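Local structure of subtilase cytotoxin subunit A (Escherichia coli, 2IY9) at residues S207-K210 against K211-P214; A294-L297 against K298-L301. The protein cleaves the endoplasmic reticulum chaperone BiP of host cells, acting as the subtilisin-like serine protease subunit of an AB5 toxin. One frame throughout, in Å; residues are numbered along the deposited sequence.

Interaction 1: residues S207-K210 against K211-P214; sequences SVNK and KQDP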
ATOM      1  N   SER A 207       7.929  15.402  17.900  1.00 24.32           N
ATOM      2  CA  SER A 207       7.565  16.292  16.800  1.00 24.08           C
ATOM      3  C   SER A 207       8.324  15.964  15.505  1.00 23.76           C
ATOM      4  O   SER A 207       7.729  15.914  14.418  1.00 22.83           O
ATOM      5  CB  SER A 207       7.792  17.750  17.193  1.00 24.46           C
ATOM      6  OG  SER A 207       7.411  18.597  16.130  1.00 25.93           O
ATOM      7  N   VAL A 208       9.626  15.730  15.628  1.00 22.89           N
ATOM      8  CA  VAL A 208      10.472  15.463  14.463  1.00 23.10           C
ATOM      9  C   VAL A 208      10.092  14.139  13.786  1.00 23.19           C
ATOM     10  O   VAL A 208       9.909  14.090  12.559  1.00 23.97           O
ATOM     11  CB  VAL A 208      11.971  15.524  14.844  1.00 23.12           C
ATOM     12  CG1 VAL A 208      12.853  14.971  13.731  1.00 23.19           C
ATOM     13  CG2 VAL A 208      12.352  16.975  15.183  1.00 23.44           C
ATOM     14  N   ASN A 209       9.947  13.082  14.581  1.00 23.05           N
ATOM     15  CA  ASN A 209       9.581  11.776  14.028  1.00 23.77           C
ATOM     16  C   ASN A 209       8.175  11.728  13.434  1.00 23.81           C
ATOM     17  O   ASN A 209       7.953  11.021  12.450  1.00 23.97           O
ATOM     18  CB  ASN A 209       9.789  10.665  15.049  1.00 23.40           C
ATOM     19  CG  ASN A 209      11.255  10.345  15.258  1.00 24.99           C
ATOM     20  OD1 ASN A 209      12.060  10.450  14.326  1.00 27.39           O
ATOM     21  ND2 ASN A 209      11.612   9.947  16.475  1.00 23.79           N
ATOM     22  N   LYS A 210       7.240  12.496  14.005  1.00 23.75           N
ATOM     23  CA  LYS A 210       5.896  12.596  13.420  1.00 24.16           C
ATOM     24  C   LYS A 210       5.963  13.287  12.065  1.00 24.48           C
ATOM     25  O   LYS A 210       5.387  12.800  11.089  1.00 24.62           O
ATOM     26  CB  LYS A 210       4.921  13.340  14.337  1.00 24.36           C
ATOM     27  CG  LYS A 210       4.597  12.643  15.642  1.00 24.44           C
ATOM     28  CD  LYS A 210       3.595  13.434  16.500  1.00 25.12           C
ATOM     29  CE  LYS A 210       3.986  14.892  16.652  1.00 29.51           C
ATOM     30  NZ  LYS A 210       3.082  15.653  17.569  1.00 32.40           N
ATOM     31  N   LYS A 211       6.688  14.402  12.014  1.00 25.04           N
ATOM     32  CA  LYS A 211       6.810  15.216  10.797  1.00 25.83           C
ATOM     33  C   LYS A 211       7.524  14.501   9.653  1.00 25.64           C
ATOM     34  O   LYS A 211       7.168  14.702   8.488  1.00 25.75           O
ATOM     35  CB  LYS A 211       7.514  16.551  11.092  1.00 25.99           C
ATOM     36  CG  LYS A 211       6.683  17.547  11.916  1.00 27.21           C
ATOM     37  CD  LYS A 211       7.432  18.888  12.051  1.00 28.07           C
ATOM     38  CE  LYS A 211       6.703  19.872  12.965  1.00 30.24           C
ATOM     39  NZ  LYS A 211       5.306  20.152  12.524  1.00 36.13           N
ATOM     40  N   GLN A 212       8.525  13.679   9.974  1.00 25.52           N
ATOM     41  CA  GLN A 212       9.230  12.883   8.943  1.00 26.00           C
ATOM     42  C   GLN A 212       8.723  11.445   8.750  1.00 25.06           C
ATOM     43  O   GLN A 212       9.298  10.682   7.964  1.00 24.70           O
ATOM     44  CB  GLN A 212      10.754  12.864   9.167  1.00 26.42           C
ATOM     45  CG  GLN A 212      11.255  13.693  10.307  1.00 28.96           C
ATOM     46  CD  GLN A 212      12.739  13.518  10.553  1.00 27.76           C
ATOM     47  OE1 GLN A 212      13.560  14.325  10.109  1.00 32.84           O
ATOM     48  NE2 GLN A 212      13.090  12.484  11.303  1.00 28.93           N
ATOM     49  N   ASP A 213       7.658  11.079   9.461  1.00 24.28           N
ATOM     50  CA  ASP A 213       7.097   9.718   9.412  1.00 23.58           C
ATOM     51  C   ASP A 213       6.875   9.240   7.951  1.00 22.97           C
ATOM     52  O   ASP A 213       6.099   9.855   7.220  1.00 23.10           O
ATOM     53  CB  ASP A 213       5.794   9.690  10.225  1.00 23.80           C
ATOM     54  CG  ASP A 213       5.110   8.322  10.252  1.00 24.33           C
ATOM     55  OD1 ASP A 213       5.686   7.300   9.819  1.00 22.68           O
ATOM     56  OD2 ASP A 213       3.955   8.282  10.721  1.00 25.75           O
ATOM     57  N   PRO A 214       7.578   8.168   7.529  1.00 22.63           N
ATOM     58  CA  PRO A 214       7.490   7.669   6.152  1.00 22.40           C
ATOM     59  C   PRO A 214       6.376   6.631   5.915  1.00 21.87           C
ATOM     60  O   PRO A 214       6.227   6.147   4.800  1.00 21.51           O
ATOM     61  CB  PRO A 214       8.843   7.002   5.961  1.00 22.62           C
ATOM     62  CG  PRO A 214       9.121   6.389   7.296  1.00 22.25           C
ATOM     63  CD  PRO A 214       8.532   7.362   8.322  1.00 22.74           C
TER
HETATM   64  O   HOH W   1      12.019  10.023  11.281  1.00 27.49           O
HETATM   65  O   HOH W   2      14.634  11.439  13.549  1.00 42.98           O
HETATM   66  O   HOH W   3       4.224  12.497   8.497  1.00 22.07           O
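Val-208 and Gln-212 run alongside each other, the CG1 methyl of the valine against the flat carboxamide of the glutamine, 3.5 Å from its CD. The CG of Gln-212 is modelled almost eclipsed with the backbone N (chi1 -3°) and too near Val-208 O, so that torsion is doubtful; beyond it the chain runs extended. Asn-209 slants across the glutamine, the two amides turned 43° from one another, and OD1 and NE2 do not meet directly. Two waters span them instead. The first gives a hydrogen to Asn-209 OD1 and takes one from Gln-212 NE2 at 2.7 Å; the second repeats the bridge, though its link to NE2 is weak. On another side of the turn, the Lys-211 chain passes alongside Ser-207, with CE 3.5 Å from OG, and the backbone N of Lys-211 bonds to Ser-207 O (3.0 Å). The helical pattern then changes: Asp-213 N turns to Lys-210 O at 3.3 Å, approaching from above the carbonyl plane. The carboxylate of Asp-213 is taken up outside the turn, OD2 in a salt bridge to Arg-217 and OD1 by the backbone N of Val-215. This is the C-terminal end of the short surface helix 207-211, from which the chain leads through Asp-213 and Pro-214 into strand 215-221 of the parallel subtilase sheet.

Interaction 2: residues A294-L297 against K298-L301; sequences ATEL and KRTL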
ATOM      1  N   ALA A 294       9.836  12.204   0.095  1.00 25.59           N
ATOM      2  CA  ALA A 294       8.779  11.413   0.720  1.00 25.30           C
ATOM      3  C   ALA A 294       7.767  12.328   1.408  1.00 25.77           C
ATOM      4  O   ALA A 294       6.557  12.133   1.278  1.00 24.90           O
ATOM      5  CB  ALA A 294       9.373  10.453   1.723  1.00 24.99           C
ATOM      6  N   THR A 295       8.269  13.345   2.111  1.00 26.16           N
ATOM      7  CA  THR A 295       7.396  14.284   2.818  1.00 26.84           C
ATOM      8  C   THR A 295       6.418  14.975   1.862  1.00 27.02           C
ATOM      9  O   THR A 295       5.219  15.063   2.158  1.00 26.65           O
ATOM     10  CB  THR A 295       8.199  15.311   3.656  1.00 27.27           C
ATOM     11  OG1 THR A 295       8.965  14.615   4.651  1.00 27.28           O
ATOM     12  CG2 THR A 295       7.257  16.291   4.367  1.00 28.39           C
ATOM     13  N   GLU A 296       6.914  15.433   0.714  1.00 27.10           N
ATOM     14  CA  GLU A 296       6.055  16.112  -0.265  1.00 28.33           C
ATOM     15  C   GLU A 296       4.983  15.187  -0.858  1.00 26.97           C
ATOM     16  O   GLU A 296       3.825  15.583  -0.985  1.00 27.29           O
ATOM     17  CB  GLU A 296       6.865  16.780  -1.388  1.00 28.16           C
ATOM     18  CG  GLU A 296       5.981  17.653  -2.308  1.00 30.64           C
ATOM     19  CD  GLU A 296       6.628  18.056  -3.629  1.00 31.52           C
ATOM     20  OE1 GLU A 296       7.857  17.859  -3.808  1.00 35.90           O
ATOM     21  OE2 GLU A 296       5.889  18.583  -4.499  1.00 36.35           O
ATOM     22  N   LEU A 297       5.374  13.969  -1.232  1.00 26.55           N
ATOM     23  CA  LEU A 297       4.416  12.967  -1.711  1.00 25.39           C
ATOM     24  C   LEU A 297       3.346  12.681  -0.661  1.00 24.98           C
ATOM     25  O   LEU A 297       2.149  12.740  -0.958  1.00 24.06           O
ATOM     26  CB  LEU A 297       5.134  11.673  -2.106  1.00 25.60           C
ATOM     27  CG  LEU A 297       5.721  11.627  -3.521  1.00 26.35           C
ATOM     28  CD1 LEU A 297       6.798  10.547  -3.599  1.00 26.92           C
ATOM     29  CD2 LEU A 297       4.612  11.352  -4.535  1.00 27.27           C
ATOM     30  N   LYS A 298       3.778  12.396   0.572  1.00 24.55           N
ATOM     31  CA  LYS A 298       2.839  12.101   1.657  1.00 24.23           C
ATOM     32  C   LYS A 298       1.888  13.275   1.922  1.00 24.46           C
ATOM     33  O   LYS A 298       0.667  13.082   1.991  1.00 23.93           O
ATOM     34  CB  LYS A 298       3.575  11.712   2.937  1.00 24.70           C
ATOM     35  CG  LYS A 298       2.642  11.403   4.114  1.00 24.60           C
ATOM     36  CD  LYS A 298       3.370  10.679   5.251  1.00 24.84           C
ATOM     37  CE  LYS A 298       2.432  10.493   6.434  1.00 23.68           C
ATOM     38  NZ  LYS A 298       3.115   9.794   7.544  1.00 21.91           N
ATOM     39  N   ARG A 299       2.455  14.473   2.063  1.00 23.64           N
ATOM     40  CA  ARG A 299       1.670  15.694   2.253  1.00 25.07           C
ATOM     41  C   ARG A 299       0.632  15.911   1.142  1.00 24.29           C
ATOM     42  O   ARG A 299      -0.533  16.163   1.425  1.00 23.70           O
ATOM     43  CB  ARG A 299       2.600  16.921   2.362  1.00 24.93           C
ATOM     44  CG  ARG A 299       1.877  18.239   2.622  1.00 26.76           C
ATOM     45  CD  ARG A 299       2.852  19.424   2.695  1.00 27.98           C
ATOM     46  NE  ARG A 299       3.552  19.645   1.424  1.00 34.58           N
ATOM     47  CZ  ARG A 299       4.861  19.458   1.225  1.00 37.41           C
ATOM     48  NH1 ARG A 299       5.655  19.050   2.209  1.00 38.66           N
ATOM     49  NH2 ARG A 299       5.385  19.693   0.029  1.00 39.30           N
ATOM     50  N   THR A 300       1.048  15.817  -0.121  1.00 23.94           N
ATOM     51  CA  THR A 300       0.099  16.028  -1.211  1.00 23.69           C
ATOM     52  C   THR A 300      -1.027  14.992  -1.165  1.00 23.28           C
ATOM     53  O   THR A 300      -2.190  15.342  -1.330  1.00 23.29           O
ATOM     54  CB  THR A 300       0.783  16.077  -2.588  1.00 23.91           C
ATOM     55  OG1 THR A 300       1.733  17.151  -2.603  1.00 24.60           O
ATOM     56  CG2 THR A 300      -0.249  16.310  -3.701  1.00 24.62           C
ATOM     57  N   LEU A 301      -0.694  13.730  -0.908  1.00 22.88           N
ATOM     58  CA  LEU A 301      -1.727  12.692  -0.771  1.00 22.89           C
ATOM     59  C   LEU A 301      -2.742  13.032   0.321  1.00 23.28           C
ATOM     60  O   LEU A 301      -3.954  12.990   0.091  1.00 23.27           O
ATOM     61  CB  LEU A 301      -1.108  11.326  -0.474  1.00 22.88           C
ATOM     62  CG  LEU A 301      -2.126  10.169  -0.465  1.00 23.11           C
ATOM     63  CD1 LEU A 301      -2.549   9.800  -1.896  1.00 23.73           C
ATOM     64  CD2 LEU A 301      -1.542   8.961   0.248  1.00 21.63           C
TER
HETATM   65  O   HOH W   4       2.991  18.607  -4.452  1.00 45.77           O
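Arg-299 folds back over Glu-296 on helix 294-304, an alpha-helix of the subtilase fold whose buried side packs on helix 271-288 through Leu-297 and Leu-301. Arg-299 CB lies 3.2 Å from Thr-295 O, the same carbonyl that accepts the backbone N of Arg-299. The chain then runs out with CG anti to the backbone N, and a bend at chi3 (63°) swings the guanidinium back toward the preceding turn. There CZ is 3.9 Å from Glu-296 CA, which lies over one face of the flat group. NH1 comes near the Thr-295 CG2 methyl, which approaches obliquely, and NH2 rests 3.2 Å from Glu-296 CG. Arginine and glutamate thus meet through the aliphatic part of the glutamate. Carboxylate and guanidinium are almost parallel, 7° apart, yet OE2 stays 4.7 Å from NH2, so the opposite charges probably attract without a salt bridge.

Lys-298 takes another course: it is stretched out to its end, and its NZ reaches the backbone oxygen of Val-215. Thr-295 OG1 is hydrogen-bonded to Asn-173 OD1. Thr-300 stays close to its own helix. Its backbone N bonds to Glu-296 O at 2.9 Å, and OG1, placed beside the backbone N by chi1 -60°, lies 3.1 Å from that carbonyl oxygen. A water joins the side chains of Glu-296 and Thr-300, donating to Glu-296 OE2 and standing 2.7 Å from Thr-300 OG1.

How the interactions relate
Interaction 1 comes first along the chain and interaction 2 well after it, yet their centres are only about 12 Å apart, on the same side of the molecule's centre. The first closes the short helix 207-211 just before strand 215-221 of the seven-stranded parallel sheet; the second is a stretch of helix 294-304, which also touches strand 176-180, the neighbour of 215-221 in that sheet. Lys-298 makes the direct link, its NZ 3.0 Å from Asp-213 O in a probable hydrogen bond. A late helix is thereby tied to the approach to the last-but-one strand of the sheet, within the protease fold but away from the charge relay residues.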